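Local coordinates for putative lipoprotein (Bacteroides fragilis, PDB 4GBS), which belongs to the HmuY family and probably binds haem or a related ligand, at residues 46-50 / 193-197. Residues are numbered along the deposited sequence; the frame is centred on the assembly and turned at random.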
loop_
_atom_site.group_PDB
_atom_site.type_symbol
_atom_site.label_atom_id
_atom_site.label_comp_id
_atom_site.label_asym_id
_atom_site.label_seq_id
_atom_site.Cartn_x
_atom_site.Cartn_y
_atom_site.Cartn_z
ATOM N N ASN A 46 -0.450 2.948 10.259
ATOM C CA ASN A 46 -1.072 4.110 10.853
ATOM C C ASN A 46 -0.062 5.260 10.758
ATOM O O ASN A 46 0.934 5.303 11.488
ATOM C CB ASN A 46 -1.534 3.817 12.282
ATOM C CG ASN A 46 -2.438 4.863 12.865
ATOM O OD1 ASN A 46 -2.289 6.067 12.630
ATOM N ND2 ASN A 46 -3.350 4.423 13.708
ATOM N N LEU A 47 -0.314 6.156 9.795
ATOM C CA LEU A 47 0.500 7.327 9.500
ATOM C C LEU A 47 0.310 8.423 10.559
ATOM O O LEU A 47 1.172 9.289 10.694
ATOM C CB LEU A 47 0.136 7.859 8.104
ATOM C CG LEU A 47 0.541 6.983 6.905
ATOM C CD1 LEU A 47 -0.064 7.504 5.635
ATOM C CD2 LEU A 47 2.048 6.892 6.758
ATOM N N HIS A 48 -0.800 8.379 11.312
ATOM C CA HIS A 48 -1.090 9.318 12.389
ATOM C C HIS A 48 -0.236 9.019 13.620
ATOM O O HIS A 48 0.275 9.955 14.243
ATOM C CB HIS A 48 -2.579 9.284 12.779
ATOM C CG HIS A 48 -3.524 9.833 11.752
ATOM N ND1 HIS A 48 -3.797 9.147 10.569
ATOM C CD2 HIS A 48 -4.307 10.938 11.803
ATOM C CE1 HIS A 48 -4.701 9.876 9.930
ATOM N NE2 HIS A 48 -5.038 10.965 10.634
ATOM N N THR A 49 -0.108 7.723 13.990
ATOM C CA THR A 49 0.630 7.301 15.190
ATOM C C THR A 49 2.028 6.733 14.849
ATOM O O THR A 49 2.802 6.462 15.775
ATOM C CB THR A 49 -0.172 6.246 15.981
ATOM O OG1 THR A 49 -0.388 5.084 15.181
ATOM C CG2 THR A 49 -1.508 6.777 16.506
ATOM N N LEU A 50 2.354 6.564 13.535
ATOM C CA LEU A 50 3.618 6.002 13.016
ATOM C C LEU A 50 3.808 4.598 13.614
ATOM O O LEU A 50 4.856 4.264 14.174
ATOM C CB LEU A 50 4.829 6.921 13.285
ATOM C CG LEU A 50 4.675 8.365 12.820
ATOM C CD1 LEU A 50 5.900 9.175 13.145
ATOM C CD2 LEU A 50 4.363 8.444 11.342
ATOM N N ASP A 193 8.034 5.357 0.523
ATOM C CA ASP A 193 8.332 6.658 1.112
ATOM C C ASP A 193 7.060 7.461 1.152
ATOM O O ASP A 193 6.207 7.315 0.266
ATOM C CB ASP A 193 9.436 7.406 0.355
ATOM C CG ASP A 193 10.825 6.807 0.416
ATOM O OD1 ASP A 193 11.062 5.946 1.285
ATOM O OD2 ASP A 193 11.688 7.220 -0.401
ATOM N N TYR A 194 6.905 8.293 2.181
ATOM C CA TYR A 194 5.682 9.078 2.292
ATOM C C TYR A 194 5.974 10.516 2.745
ATOM O O TYR A 194 7.053 10.822 3.237
ATOM C CB TYR A 194 4.685 8.404 3.278
ATOM C CG TYR A 194 5.158 8.384 4.719
ATOM C CD1 TYR A 194 4.912 9.460 5.574
ATOM C CD2 TYR A 194 5.832 7.283 5.237
ATOM C CE1 TYR A 194 5.373 9.461 6.889
ATOM C CE2 TYR A 194 6.264 7.258 6.564
ATOM C CZ TYR A 194 6.050 8.357 7.382
ATOM O OH TYR A 194 6.536 8.357 8.671
ATOM N N ILE A 195 4.984 11.379 2.560
ATOM C CA ILE A 195 4.871 12.739 3.080
ATOM C C ILE A 195 3.571 12.770 3.837
ATOM O O ILE A 195 2.525 12.587 3.216
ATOM C CB ILE A 195 4.978 13.903 2.051
ATOM C CG1 ILE A 195 6.283 13.868 1.256
ATOM C CG2 ILE A 195 4.759 15.261 2.759
ATOM C CD1 ILE A 195 6.269 14.781 0.000
ATOM N N TYR A 196 3.618 12.934 5.161
ATOM C CA TYR A 196 2.398 13.019 5.929
ATOM C C TYR A 196 2.623 13.928 7.126
ATOM O O TYR A 196 3.513 13.666 7.942
ATOM C CB TYR A 196 1.842 11.642 6.366
ATOM C CG TYR A 196 0.532 11.788 7.111
ATOM C CD1 TYR A 196 -0.654 12.049 6.430
ATOM C CD2 TYR A 196 0.488 11.743 8.502
ATOM C CE1 TYR A 196 -1.839 12.306 7.115
ATOM C CE2 TYR A 196 -0.703 11.954 9.196
ATOM C CZ TYR A 196 -1.867 12.226 8.496
ATOM O OH TYR A 196 -3.052 12.413 9.165
ATOM N N PRO A 197 1.789 14.991 7.246
ATOM C CA PRO A 197 0.677 15.361 6.348
ATOM C C PRO A 197 1.162 16.173 5.143
ATOM O O PRO A 197 2.004 17.051 5.298
ATOM C CB PRO A 197 -0.253 16.189 7.256
ATOM C CG PRO A 197 0.418 16.255 8.627
ATOM C CD PRO A 197 1.859 15.916 8.386
#
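The turn of the beta hairpin 43-46/51-54, residues 46-50 of the small antiparallel sheet, packs on the end of strand 189-195 through Leu47, His48 and Leu50. Tyr194 and Tyr196 receive them. Leu47 touches both tyrosines with different atoms. Its CD2 lies over the centre of the Tyr194 ring, 3.9 Å from the centroid and 7° off the normal, a CH-pi contact. Its CB covers one face of the Tyr196 ring nearer the rim, 3.9 Å from Tyr196 CD2. Pro197 CB, after a cis peptide bond, covers the opposite face of that ring. With CG anti to the backbone N (chi1 -177°), Tyr196 extends its ring to His48. There it points an edge at the imidazole face, with the planes at 50° and the centroids 5.1 Å apart. Tyr196 OH lies over the face of the imidazole, 2.9 Å from His48 NE2, and is hydrogen-bonded to Thr171. His48 ND1 is hydrogen-bonded to Asp69 and NE2 to Asp169, which should fix its ring and favour a positive charge. Leu50 CD2 approaches Tyr194 OH at 3.4 Å. Asn46 OD1 accepts from Thr49 N at 3.1 Å, an Asx motif that braces the turn. The contact thus joins the four-stranded sheet to the nine-stranded one. Strand 172-179 flanks it with Ala173 against Leu47 and Tyr196, and strand 19-24 adds Phe20 against Leu47 and Leu50.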